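Local coordinates for UPF0255 protein frsA (Vibrio vulnificus, PDB 4I4C) that probably hydrolyses carboxylic esters as a serine esterase of the alpha/beta-hydrolase clan and holds hexanoic acid in a pocket of this crystal form, at residues Glu39-Asn44 against Arg81-Trp86; Trp48-Arg53 against Gly96-Glu101; Leu71-Ser76 against Trp102-Met107; Gly136-Lys141 against Pro313-Asp318. All coordinates share one frame; numbering follows the deposited sequence.

Interaction 1: Glu39-Asn44 against Arg81-Trp86; sequences EIKEKN and RTDEQW
K41, on the last turns of helix 31-44, reaches across to the loop D83-W86 and meets three side chains with its methylenes. Its CG stands anti to the backbone N (chi1 170°), which sends the chain at the loop; bends at chi3 and chi4 then turn the ammonium aside. CD approaches the indole of W86 obliquely, 3.6 Å from W86 CZ2. Q85 slides past in the opposite direction, its extended chain bringing NE2 to 3.5 Å from K41 CG; that amide N-H serves F46 O. D83 comes from the opposite direction, its OD2 3.3 Å from K41 CE, while K41 NZ remains 3.9 Å from OD2, a long salt bridge. The other carboxylate oxygen, D83 OD1, accepts from Q85 N at 3.1 Å in an Asx turn, set within the type I turn D83-W86. A water bridges N44 and W86, donating to N44 OD1 (2.6 Å) and accepting from W86 NE1 (2.9 Å) in the indole plane. No direct hydrogen bond crosses this surface contact and its ion pair is long, so helix and loop are probably joined more by the methylenes of K41 and the bridging water than by charge.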
# COMPACT_ATOMS: atom_id res chain seq x y z
N GLU A 39 -22.61 -10.14 13.35
CA GLU A 39 -21.92 -11.30 13.95
C GLU A 39 -20.42 -11.06 14.16
O GLU A 39 -19.89 -11.25 15.26
CB GLU A 39 -22.09 -12.54 13.07
CG GLU A 39 -23.34 -13.35 13.29
CD GLU A 39 -23.45 -13.90 14.70
OE1 GLU A 39 -22.65 -14.80 15.07
OE2 GLU A 39 -24.33 -13.43 15.44
N ILE A 40 -19.75 -10.64 13.09
CA ILE A 40 -18.32 -10.35 13.11
C ILE A 40 -17.97 -9.31 14.17
O ILE A 40 -17.07 -9.53 15.00
CB ILE A 40 -17.85 -9.87 11.70
CG1 ILE A 40 -17.99 -11.00 10.67
CG2 ILE A 40 -16.42 -9.32 11.76
CD1 ILE A 40 -17.92 -10.51 9.22
N LYS A 41 -18.68 -8.18 14.14
CA LYS A 41 -18.47 -7.08 15.09
C LYS A 41 -18.69 -7.53 16.53
O LYS A 41 -17.90 -7.21 17.40
CB LYS A 41 -19.36 -5.88 14.76
CG LYS A 41 -19.37 -4.80 15.85
CD LYS A 41 -20.02 -3.49 15.40
CE LYS A 41 -21.54 -3.59 15.32
NZ LYS A 41 -22.17 -3.91 16.64
N GLU A 42 -19.76 -8.26 16.77
CA GLU A 42 -19.99 -8.84 18.10
C GLU A 42 -18.88 -9.80 18.54
O GLU A 42 -18.47 -9.80 19.70
CB GLU A 42 -21.32 -9.58 18.13
CG GLU A 42 -22.52 -8.71 18.37
CD GLU A 42 -23.40 -9.28 19.45
OE1 GLU A 42 -23.07 -9.09 20.64
OE2 GLU A 42 -24.40 -9.95 19.10
N LYS A 43 -18.41 -10.65 17.63
CA LYS A 43 -17.39 -11.62 18.01
C LYS A 43 -16.02 -10.98 18.26
O LYS A 43 -15.36 -11.31 19.25
CB LYS A 43 -17.32 -12.82 17.04
CG LYS A 43 -18.53 -13.77 17.17
CD LYS A 43 -18.44 -15.04 16.31
CE LYS A 43 -18.71 -14.74 14.85
NZ LYS A 43 -18.76 -15.98 13.99
N ASN A 44 -15.60 -10.05 17.40
CA ASN A 44 -14.28 -9.44 17.60
C ASN A 44 -14.21 -8.29 18.64
O ASN A 44 -13.18 -8.08 19.27
CB ASN A 44 -13.58 -9.11 16.27
CG ASN A 44 -14.23 -7.98 15.51
OD1 ASN A 44 -14.58 -6.94 16.08
ND2 ASN A 44 -14.38 -8.16 14.19
N ARG A 81 -21.14 9.23 16.77
CA ARG A 81 -20.46 8.24 15.93
C ARG A 81 -21.48 7.38 15.19
O ARG A 81 -22.59 7.16 15.67
CB ARG A 81 -19.55 7.36 16.80
CG ARG A 81 -18.41 8.14 17.43
CD ARG A 81 -17.44 7.24 18.20
NE ARG A 81 -16.24 7.99 18.55
CZ ARG A 81 -16.16 8.76 19.63
NH1 ARG A 81 -17.23 8.87 20.42
NH2 ARG A 81 -15.05 9.43 19.91
N THR A 82 -21.11 6.90 14.01
CA THR A 82 -21.94 5.96 13.27
C THR A 82 -22.20 4.74 14.16
O THR A 82 -23.31 4.23 14.22
CB THR A 82 -21.29 5.54 11.94
OG1 THR A 82 -21.02 6.73 11.18
CG2 THR A 82 -22.21 4.63 11.15
N ASP A 83 -21.16 4.34 14.88
CA ASP A 83 -21.23 3.20 15.80
C ASP A 83 -20.33 3.53 16.96
O ASP A 83 -19.12 3.66 16.79
CB ASP A 83 -20.74 1.92 15.12
CG ASP A 83 -21.13 0.66 15.89
OD1 ASP A 83 -21.03 0.65 17.14
OD2 ASP A 83 -21.56 -0.32 15.24
N GLU A 84 -20.92 3.70 18.14
CA GLU A 84 -20.15 4.16 19.29
C GLU A 84 -19.08 3.16 19.73
O GLU A 84 -18.12 3.53 20.41
CB GLU A 84 -21.06 4.56 20.46
CG GLU A 84 -21.98 5.77 20.18
CD GLU A 84 -21.24 7.10 20.05
OE1 GLU A 84 -20.18 7.27 20.70
OE2 GLU A 84 -21.72 7.98 19.29
N GLN A 85 -19.22 1.89 19.34
CA GLN A 85 -18.18 0.89 19.61
C GLN A 85 -16.89 1.26 18.88
O GLN A 85 -15.79 0.97 19.35
CB GLN A 85 -18.63 -0.51 19.18
CG GLN A 85 -17.65 -1.62 19.56
CD GLN A 85 -18.08 -3.00 19.07
OE1 GLN A 85 -19.22 -3.42 19.29
NE2 GLN A 85 -17.17 -3.71 18.39
N TRP A 86 -17.05 1.87 17.71
CA TRP A 86 -15.93 2.20 16.83
C TRP A 86 -15.51 3.67 16.97
O TRP A 86 -16.14 4.56 16.41
CB TRP A 86 -16.30 1.87 15.38
CG TRP A 86 -16.40 0.38 15.10
CD1 TRP A 86 -15.92 -0.64 15.87
CD2 TRP A 86 -17.03 -0.24 13.97
NE1 TRP A 86 -16.19 -1.85 15.29
CE2 TRP A 86 -16.87 -1.64 14.12
CE3 TRP A 86 -17.70 0.24 12.84
CZ2 TRP A 86 -17.37 -2.55 13.19
CZ3 TRP A 86 -18.20 -0.67 11.92
CH2 TRP A 86 -18.03 -2.04 12.10
O HOH W 1 -15.44 -4.62 15.15

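Interaction 2: Trp48-Arg53 against Gly96-Glu101; sequences WYRNLR and GNWAYE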
# COMPACT_ATOMS: atom_id res chain seq x y z
N TRP A 48 -12.22 -0.05 17.07
CA TRP A 48 -11.95 0.80 15.93
C TRP A 48 -12.58 0.14 14.72
O TRP A 48 -12.59 -1.09 14.64
CB TRP A 48 -10.44 0.93 15.70
CG TRP A 48 -9.70 1.58 16.82
CD1 TRP A 48 -9.06 0.94 17.85
CD2 TRP A 48 -9.50 2.98 17.03
NE1 TRP A 48 -8.49 1.86 18.69
CE2 TRP A 48 -8.74 3.12 18.21
CE3 TRP A 48 -9.88 4.14 16.34
CZ2 TRP A 48 -8.36 4.37 18.72
CZ3 TRP A 48 -9.50 5.38 16.84
CH2 TRP A 48 -8.75 5.48 18.02
N TYR A 49 -13.11 0.94 13.81
CA TYR A 49 -13.59 0.44 12.51
C TYR A 49 -12.38 0.10 11.65
O TYR A 49 -12.19 -1.06 11.23
CB TYR A 49 -14.47 1.48 11.81
CG TYR A 49 -14.51 1.33 10.31
CD1 TYR A 49 -15.19 0.27 9.71
CD2 TYR A 49 -13.87 2.25 9.49
CE1 TYR A 49 -15.21 0.14 8.31
CE2 TYR A 49 -13.89 2.13 8.11
CZ TYR A 49 -14.55 1.08 7.53
OH TYR A 49 -14.56 0.98 6.15
N ARG A 50 -11.54 1.10 11.43
CA ARG A 50 -10.28 0.90 10.72
C ARG A 50 -9.36 -0.07 11.45
O ARG A 50 -9.36 -0.13 12.67
CB ARG A 50 -9.56 2.23 10.55
CG ARG A 50 -10.24 3.12 9.54
CD ARG A 50 -9.75 4.55 9.68
NE ARG A 50 -10.44 5.45 8.75
CZ ARG A 50 -11.59 6.08 9.01
NH1 ARG A 50 -12.22 5.89 10.17
NH2 ARG A 50 -12.11 6.89 8.10
N ASN A 51 -8.60 -0.86 10.70
CA ASN A 51 -7.47 -1.54 11.29
C ASN A 51 -6.37 -0.51 11.50
O ASN A 51 -5.86 0.07 10.55
CB ASN A 51 -6.98 -2.70 10.41
CG ASN A 51 -5.83 -3.47 11.06
OD1 ASN A 51 -4.73 -3.52 10.52
ND2 ASN A 51 -6.08 -4.06 12.23
N LEU A 52 -6.05 -0.27 12.76
CA LEU A 52 -5.00 0.67 13.16
C LEU A 52 -3.62 0.11 12.85
O LEU A 52 -3.28 -1.01 13.25
CB LEU A 52 -5.09 0.94 14.65
CG LEU A 52 -5.54 2.33 15.07
CD1 LEU A 52 -6.78 2.71 14.30
CD2 LEU A 52 -5.77 2.35 16.57
N ARG A 53 -2.82 0.90 12.13
CA ARG A 53 -1.47 0.52 11.75
C ARG A 53 -0.43 1.44 12.42
O ARG A 53 0.46 1.97 11.74
CB ARG A 53 -1.33 0.67 10.23
CG ARG A 53 -2.46 0.04 9.43
CD ARG A 53 -2.04 -1.28 8.82
NE ARG A 53 -3.19 -2.06 8.37
CZ ARG A 53 -3.62 -2.14 7.12
NH1 ARG A 53 -2.99 -1.47 6.16
NH2 ARG A 53 -4.68 -2.88 6.82
N GLY A 96 -12.81 15.28 16.15
CA GLY A 96 -13.11 13.89 16.41
C GLY A 96 -13.19 13.01 15.17
O GLY A 96 -13.00 11.81 15.25
N ASN A 97 -13.47 13.61 14.01
CA ASN A 97 -13.55 12.84 12.77
C ASN A 97 -12.15 12.41 12.33
O ASN A 97 -11.20 13.18 12.45
CB ASN A 97 -14.25 13.66 11.67
CG ASN A 97 -14.13 13.03 10.27
OD1 ASN A 97 -13.18 13.28 9.53
ND2 ASN A 97 -15.13 12.24 9.89
N TRP A 98 -12.03 11.18 11.84
CA TRP A 98 -10.74 10.61 11.46
C TRP A 98 -10.03 11.46 10.40
O TRP A 98 -8.91 11.92 10.61
CB TRP A 98 -10.91 9.18 10.96
CG TRP A 98 -9.63 8.56 10.44
CD1 TRP A 98 -9.07 8.73 9.21
CD2 TRP A 98 -8.78 7.67 11.15
NE1 TRP A 98 -7.91 8.01 9.11
CE2 TRP A 98 -7.71 7.35 10.30
CE3 TRP A 98 -8.82 7.11 12.44
CZ2 TRP A 98 -6.68 6.49 10.68
CZ3 TRP A 98 -7.80 6.27 12.82
CH2 TRP A 98 -6.75 5.95 11.94
N ALA A 99 -10.71 11.70 9.28
CA ALA A 99 -10.14 12.56 8.23
C ALA A 99 -9.80 13.95 8.74
O ALA A 99 -8.75 14.48 8.42
CB ALA A 99 -11.08 12.66 7.05
N TYR A 100 -10.69 14.54 9.53
CA TYR A 100 -10.48 15.89 10.05
C TYR A 100 -9.22 15.97 10.91
O TYR A 100 -8.39 16.86 10.74
CB TYR A 100 -11.68 16.33 10.89
CG TYR A 100 -11.54 17.71 11.48
CD1 TYR A 100 -11.00 17.90 12.74
CD2 TYR A 100 -11.95 18.83 10.76
CE1 TYR A 100 -10.86 19.17 13.28
CE2 TYR A 100 -11.82 20.11 11.30
CZ TYR A 100 -11.28 20.27 12.55
OH TYR A 100 -11.14 21.53 13.09
N GLU A 101 -9.08 15.03 11.84
CA GLU A 101 -7.98 15.11 12.79
C GLU A 101 -6.65 14.82 12.10
O GLU A 101 -5.64 15.44 12.45
CB GLU A 101 -8.20 14.20 14.00
CG GLU A 101 -9.42 14.60 14.89
CD GLU A 101 -9.29 15.95 15.60
OE1 GLU A 101 -8.21 16.57 15.55
OE2 GLU A 101 -10.29 16.39 16.21
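R50 lays its guanidinium flat on the indole of W98, a parallel cation-pi stack between the loop W48-R53 and the first turn of helix 98-114. The two planes are only 3° apart, and R50 CZ sits 3.7 Å from the centroid of the five-membered ring. The aliphatic part continues the overlap: R50 CD rests over the six-membered ring, 3.6 Å from its centroid, as a CH-pi contact. Both rings of the indole are thus covered on one face by a single arginine whose chain is extended from CG to NE. L52 adds its CD1 obliquely, 4.0 Å from W98 CZ3, while W48 brings CZ3 to the indole edge near its plane. Within the loop, L52 also places CD2 over one face of the W48 ring.

Farther out, polar bonds set the stacked pair. R50 NH1 forms a salt bridge with D88 and R50 NE donates to Y137 O, which together restrain the guanidinium's rotation; the nearby carboxylate would offset the buried charge. W98 NE1 donates to I134 O on helix 121-136, fixing the other partner's ring. W98 CG is anti to its own N (chi1 175°), directing the indole from the helix start to the loop. That start is capped by N97: its OD1 accepts from Y100 N at 2.8 Å, in the carbonyl plane and on a lone pair. Just before the cap, G96 N donates to E101 OE2 at 2.8 Å, using the carboxylate's anti lone pair.

Interaction 3: Leu71-Ser76 against Trp102-Met107; sequences LARIAS and WTRLGM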
# COMPACT_ATOMS: atom_id res chain seq x y z
N LEU A 71 -4.82 10.39 17.53
CA LEU A 71 -5.69 9.28 17.89
C LEU A 71 -6.49 9.58 19.17
O LEU A 71 -7.65 9.17 19.29
CB LEU A 71 -4.90 7.98 18.03
CG LEU A 71 -4.33 7.43 16.72
CD1 LEU A 71 -3.46 6.19 16.97
CD2 LEU A 71 -5.43 7.09 15.73
N ALA A 72 -5.86 10.28 20.10
CA ALA A 72 -6.56 10.68 21.32
C ALA A 72 -7.71 11.65 21.04
O ALA A 72 -8.79 11.49 21.58
CB ALA A 72 -5.59 11.27 22.34
N ARG A 73 -7.48 12.65 20.19
CA ARG A 73 -8.56 13.58 19.85
C ARG A 73 -9.71 12.85 19.14
O ARG A 73 -10.87 13.24 19.26
CB ARG A 73 -8.04 14.73 18.98
CG ARG A 73 -7.22 15.79 19.72
CD ARG A 73 -6.69 16.82 18.73
NE ARG A 73 -6.11 17.99 19.39
CZ ARG A 73 -6.80 19.08 19.72
NH1 ARG A 73 -8.09 19.17 19.44
NH2 ARG A 73 -6.19 20.10 20.32
N ILE A 74 -9.39 11.78 18.40
CA ILE A 74 -10.38 10.96 17.71
C ILE A 74 -11.15 10.08 18.70
O ILE A 74 -12.38 10.01 18.67
CB ILE A 74 -9.71 10.02 16.67
CG1 ILE A 74 -9.22 10.81 15.44
CG2 ILE A 74 -10.67 8.90 16.25
CD1 ILE A 74 -8.34 9.97 14.49
N ALA A 75 -10.41 9.41 19.58
CA ALA A 75 -11.04 8.49 20.53
C ALA A 75 -11.75 9.21 21.69
O ALA A 75 -12.68 8.65 22.28
CB ALA A 75 -10.03 7.51 21.04
N SER A 76 -11.30 10.42 22.02
CA SER A 76 -11.87 11.23 23.12
C SER A 76 -13.11 11.99 22.74
O SER A 76 -13.74 12.59 23.60
CB SER A 76 -10.87 12.28 23.62
OG SER A 76 -9.88 11.69 24.42
N TRP A 102 -6.64 13.90 11.14
CA TRP A 102 -5.38 13.57 10.46
C TRP A 102 -4.98 14.68 9.51
O TRP A 102 -3.81 14.99 9.36
CB TRP A 102 -5.44 12.22 9.74
CG TRP A 102 -5.21 11.05 10.66
CD1 TRP A 102 -6.16 10.23 11.22
CD2 TRP A 102 -3.94 10.60 11.16
NE1 TRP A 102 -5.56 9.29 12.02
CE2 TRP A 102 -4.20 9.49 12.01
CE3 TRP A 102 -2.62 11.02 10.98
CZ2 TRP A 102 -3.18 8.80 12.68
CZ3 TRP A 102 -1.60 10.32 11.64
CH2 TRP A 102 -1.89 9.23 12.47
N THR A 103 -5.97 15.31 8.89
CA THR A 103 -5.69 16.43 7.99
C THR A 103 -5.14 17.62 8.76
O THR A 103 -4.25 18.34 8.28
CB THR A 103 -6.95 16.80 7.17
OG1 THR A 103 -7.28 15.71 6.31
CG2 THR A 103 -6.71 18.03 6.32
N ARG A 104 -5.63 17.82 9.99
CA ARG A 104 -5.09 18.84 10.88
C ARG A 104 -3.59 18.69 11.08
O ARG A 104 -2.87 19.67 11.08
CB ARG A 104 -5.73 18.76 12.26
CG ARG A 104 -7.04 19.45 12.37
CD ARG A 104 -7.50 19.37 13.82
NE ARG A 104 -7.34 20.64 14.52
CZ ARG A 104 -7.81 20.87 15.74
NH1 ARG A 104 -8.44 19.91 16.39
NH2 ARG A 104 -7.64 22.07 16.31
N LEU A 105 -3.15 17.46 11.33
CA LEU A 105 -1.73 17.18 11.50
C LEU A 105 -0.98 17.44 10.19
O LEU A 105 0.08 18.06 10.20
CB LEU A 105 -1.47 15.75 12.01
CG LEU A 105 -0.01 15.43 12.35
CD1 LEU A 105 0.59 16.36 13.43
CD2 LEU A 105 0.20 13.96 12.74
N GLY A 106 -1.54 16.99 9.08
CA GLY A 106 -0.97 17.35 7.78
C GLY A 106 -0.77 18.85 7.59
O GLY A 106 0.29 19.30 7.14
N MET A 107 -1.77 19.64 7.96
CA MET A 107 -1.68 21.08 7.73
C MET A 107 -0.65 21.74 8.64
O MET A 107 -0.08 22.77 8.29
CB MET A 107 -3.05 21.72 7.86
CG MET A 107 -4.01 21.29 6.76
SD MET A 107 -5.70 21.92 7.05
CE MET A 107 -6.44 21.66 5.43
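W102 provides the apolar half of this contact between two helices that run roughly antiparallel, the axes of 71-75 and 102-107 lying 11.2 Å apart at 151°. Two aliphatic side chains meet its indole. I74 runs at about a right angle to W102 and puts CD1 3.8 Å from W102 NE1, close to the pyrrole side. L71 approaches the benzo side, its CD2 4.2 Å from W102 CZ2. With chi1 at -82°, W102 CG lies opposite its own carbonyl carbon; the ring swings from a flank of its helix into the interface, although its CB does not point there. I74 and L71, one turn apart, therefore touch different parts of the same ring, and all three residues are buried.

The charged half is made by R73 and R104 on the exposed side. R73 is extended from CG to NE, whereas R104 bends at chi3, and the guanidinium planes stand 74° apart. R104 CZ lies over one face of the R73 guanidinium, and R73 NH1 is 3.2 Å from R104 NH1. Both atoms are donors, and they face each other without a hydrogen bond. E101 stands next to both arginines: its side chain touches R73, and E101 OE1 forms a long, weak ion pair with R104 NH1.

Beyond these pairs, W102 also packs on I134 and A135 of helix 121-136 and meets the W98 ring. The indole thereby lies among three helices, 64-75, 98-114 and 121-136.

Interaction 4: Gly136-Lys141 against Pro313-Asp318; sequences GYPHLK and PKMYLD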
# COMPACT_ATOMS: atom_id res chain seq x y z
N GLY A 136 -7.11 9.72 4.60
CA GLY A 136 -8.01 9.11 3.65
C GLY A 136 -8.13 7.60 3.80
O GLY A 136 -9.06 6.97 3.30
N TYR A 137 -7.15 7.01 4.48
CA TYR A 137 -7.14 5.55 4.69
C TYR A 137 -8.48 5.13 5.28
O TYR A 137 -8.97 5.79 6.22
CB TYR A 137 -6.00 5.20 5.64
CG TYR A 137 -6.02 3.80 6.24
CD1 TYR A 137 -5.44 2.72 5.58
CD2 TYR A 137 -6.56 3.58 7.50
CE1 TYR A 137 -5.44 1.45 6.15
CE2 TYR A 137 -6.56 2.32 8.08
CZ TYR A 137 -5.99 1.25 7.41
OH TYR A 137 -5.99 -0.01 8.00
N PRO A 138 -9.06 4.03 4.76
CA PRO A 138 -8.49 3.12 3.74
C PRO A 138 -8.90 3.42 2.28
O PRO A 138 -8.91 2.50 1.45
CB PRO A 138 -9.09 1.78 4.15
CG PRO A 138 -10.49 2.16 4.57
CD PRO A 138 -10.31 3.49 5.32
N HIS A 139 -9.24 4.66 1.98
CA HIS A 139 -9.41 5.08 0.58
C HIS A 139 -10.56 4.37 -0.13
O HIS A 139 -10.39 3.81 -1.22
CB HIS A 139 -8.09 4.90 -0.18
CG HIS A 139 -6.92 5.47 0.55
ND1 HIS A 139 -6.78 6.83 0.77
CD2 HIS A 139 -5.84 4.88 1.12
CE1 HIS A 139 -5.67 7.04 1.44
NE2 HIS A 139 -5.08 5.88 1.66
N LEU A 140 -11.72 4.38 0.51
CA LEU A 140 -12.96 3.91 -0.10
C LEU A 140 -13.35 4.90 -1.19
O LEU A 140 -13.22 6.11 -1.01
CB LEU A 140 -14.06 3.82 0.96
CG LEU A 140 -13.83 2.78 2.06
CD1 LEU A 140 -15.09 2.59 2.87
CD2 LEU A 140 -13.34 1.46 1.49
N LYS A 141 -13.83 4.39 -2.32
CA LYS A 141 -13.94 5.22 -3.53
C LYS A 141 -15.05 6.26 -3.42
O LYS A 141 -14.98 7.34 -4.02
CB LYS A 141 -14.10 4.38 -4.80
CG LYS A 141 -15.49 3.78 -5.01
CD LYS A 141 -15.51 2.80 -6.18
CE LYS A 141 -14.91 3.42 -7.44
NZ LYS A 141 -14.66 2.40 -8.50
N PRO A 313 -12.74 -8.37 9.49
CA PRO A 313 -13.35 -7.11 9.91
C PRO A 313 -13.96 -6.35 8.73
O PRO A 313 -13.50 -6.50 7.60
CB PRO A 313 -12.17 -6.34 10.52
CG PRO A 313 -11.29 -7.43 11.07
CD PRO A 313 -11.37 -8.53 10.02
N LYS A 314 -14.99 -5.55 9.00
CA LYS A 314 -15.70 -4.84 7.94
C LYS A 314 -14.80 -3.96 7.08
O LYS A 314 -15.06 -3.78 5.89
CB LYS A 314 -16.82 -3.99 8.55
CG LYS A 314 -17.65 -3.28 7.52
CD LYS A 314 -18.77 -2.43 8.14
CE LYS A 314 -19.55 -1.75 7.02
NZ LYS A 314 -20.65 -0.92 7.58
N MET A 315 -13.74 -3.39 7.67
CA MET A 315 -12.85 -2.51 6.90
C MET A 315 -12.24 -3.21 5.69
O MET A 315 -12.12 -2.62 4.63
CB MET A 315 -11.72 -1.92 7.75
CG MET A 315 -11.10 -0.68 7.09
SD MET A 315 -9.37 -0.32 7.45
CE MET A 315 -8.54 -1.53 6.42
N TYR A 316 -11.87 -4.48 5.86
CA TYR A 316 -11.28 -5.24 4.74
C TYR A 316 -12.30 -5.53 3.65
O TYR A 316 -12.02 -5.39 2.45
CB TYR A 316 -10.58 -6.52 5.23
CG TYR A 316 -9.41 -6.22 6.16
CD1 TYR A 316 -8.15 -5.90 5.65
CD2 TYR A 316 -9.57 -6.23 7.55
CE1 TYR A 316 -7.08 -5.60 6.49
CE2 TYR A 316 -8.50 -5.94 8.41
CZ TYR A 316 -7.26 -5.63 7.86
OH TYR A 316 -6.18 -5.33 8.67
N LEU A 317 -13.50 -5.95 4.06
CA LEU A 317 -14.57 -6.20 3.12
C LEU A 317 -14.98 -4.90 2.40
O LEU A 317 -15.28 -4.93 1.21
CB LEU A 317 -15.75 -6.86 3.83
CG LEU A 317 -15.45 -8.27 4.38
CD1 LEU A 317 -16.54 -8.72 5.35
CD2 LEU A 317 -15.31 -9.26 3.23
N ASP A 318 -14.95 -3.77 3.11
CA ASP A 318 -15.27 -2.48 2.50
C ASP A 318 -14.22 -2.12 1.43
O ASP A 318 -14.56 -1.70 0.32
CB ASP A 318 -15.33 -1.35 3.54
CG ASP A 318 -16.58 -1.41 4.46
OD1 ASP A 318 -17.52 -2.22 4.25
OD2 ASP A 318 -16.62 -0.59 5.41
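A cis peptide bond precedes P138 just after helix 121-136, and Y137, P138 and L140 meet the first turns of helix 314-323. M315 touches the first two. Its CG is anti to the backbone N (chi1 -161°), and a bend at chi3 (76°) folds the methyl group back beside the phenol. M315 SD stands 4.5 Å from the centroid of the Y137 ring and 42° off its normal, an oblique Met-aromatic contact; M315 CE comes within 3.4 Å of Y137 OH. That hydroxyl is hydrogen-bonded to N51 O. On the proline side, P138 CG packs 3.8 Å from M315 CG, and P138 CB also lies over one face of the Y137 ring, toward its rim. L140 crosses D318 obliquely, with CD2 3.6 Å from D318 O and CD1 4.0 Å from D318 CB. The D318 carboxylate is spoken for elsewhere, OD1 by Y29 OH and OD2 by Y49 OH. All five touching residues are buried, yet no hydrogen bond joins the two segments: sulfur, ring and methyl surfaces fill the interface, while the polar ends of Y137 and D318 find their partners in other parts of the chain.

How the interactions relate
The four contacts form a connected run of packing from the surface inward. Interactions 2 and 3 share helix 98-114 and lie closest, centres 8 Å apart, with W98 CE3 3.6 Å from I74 CD1. Interaction 1 joins interaction 2 where W86 CG packs 3.6 Å from Y49 N, and reaches interaction 3 through R81 NH2, 3.0 Å from I74 O. Interactions 2 and 4 are tied by two short polar pairs, N51 O to Y137 OH at 2.6 Å and Y49 OH to D318 OD2 at 2.7 Å. Interaction 4 lies nearer the bound hexanoic acid, the M315 side chain being about 8 Å from it, against about 13 Å for R50.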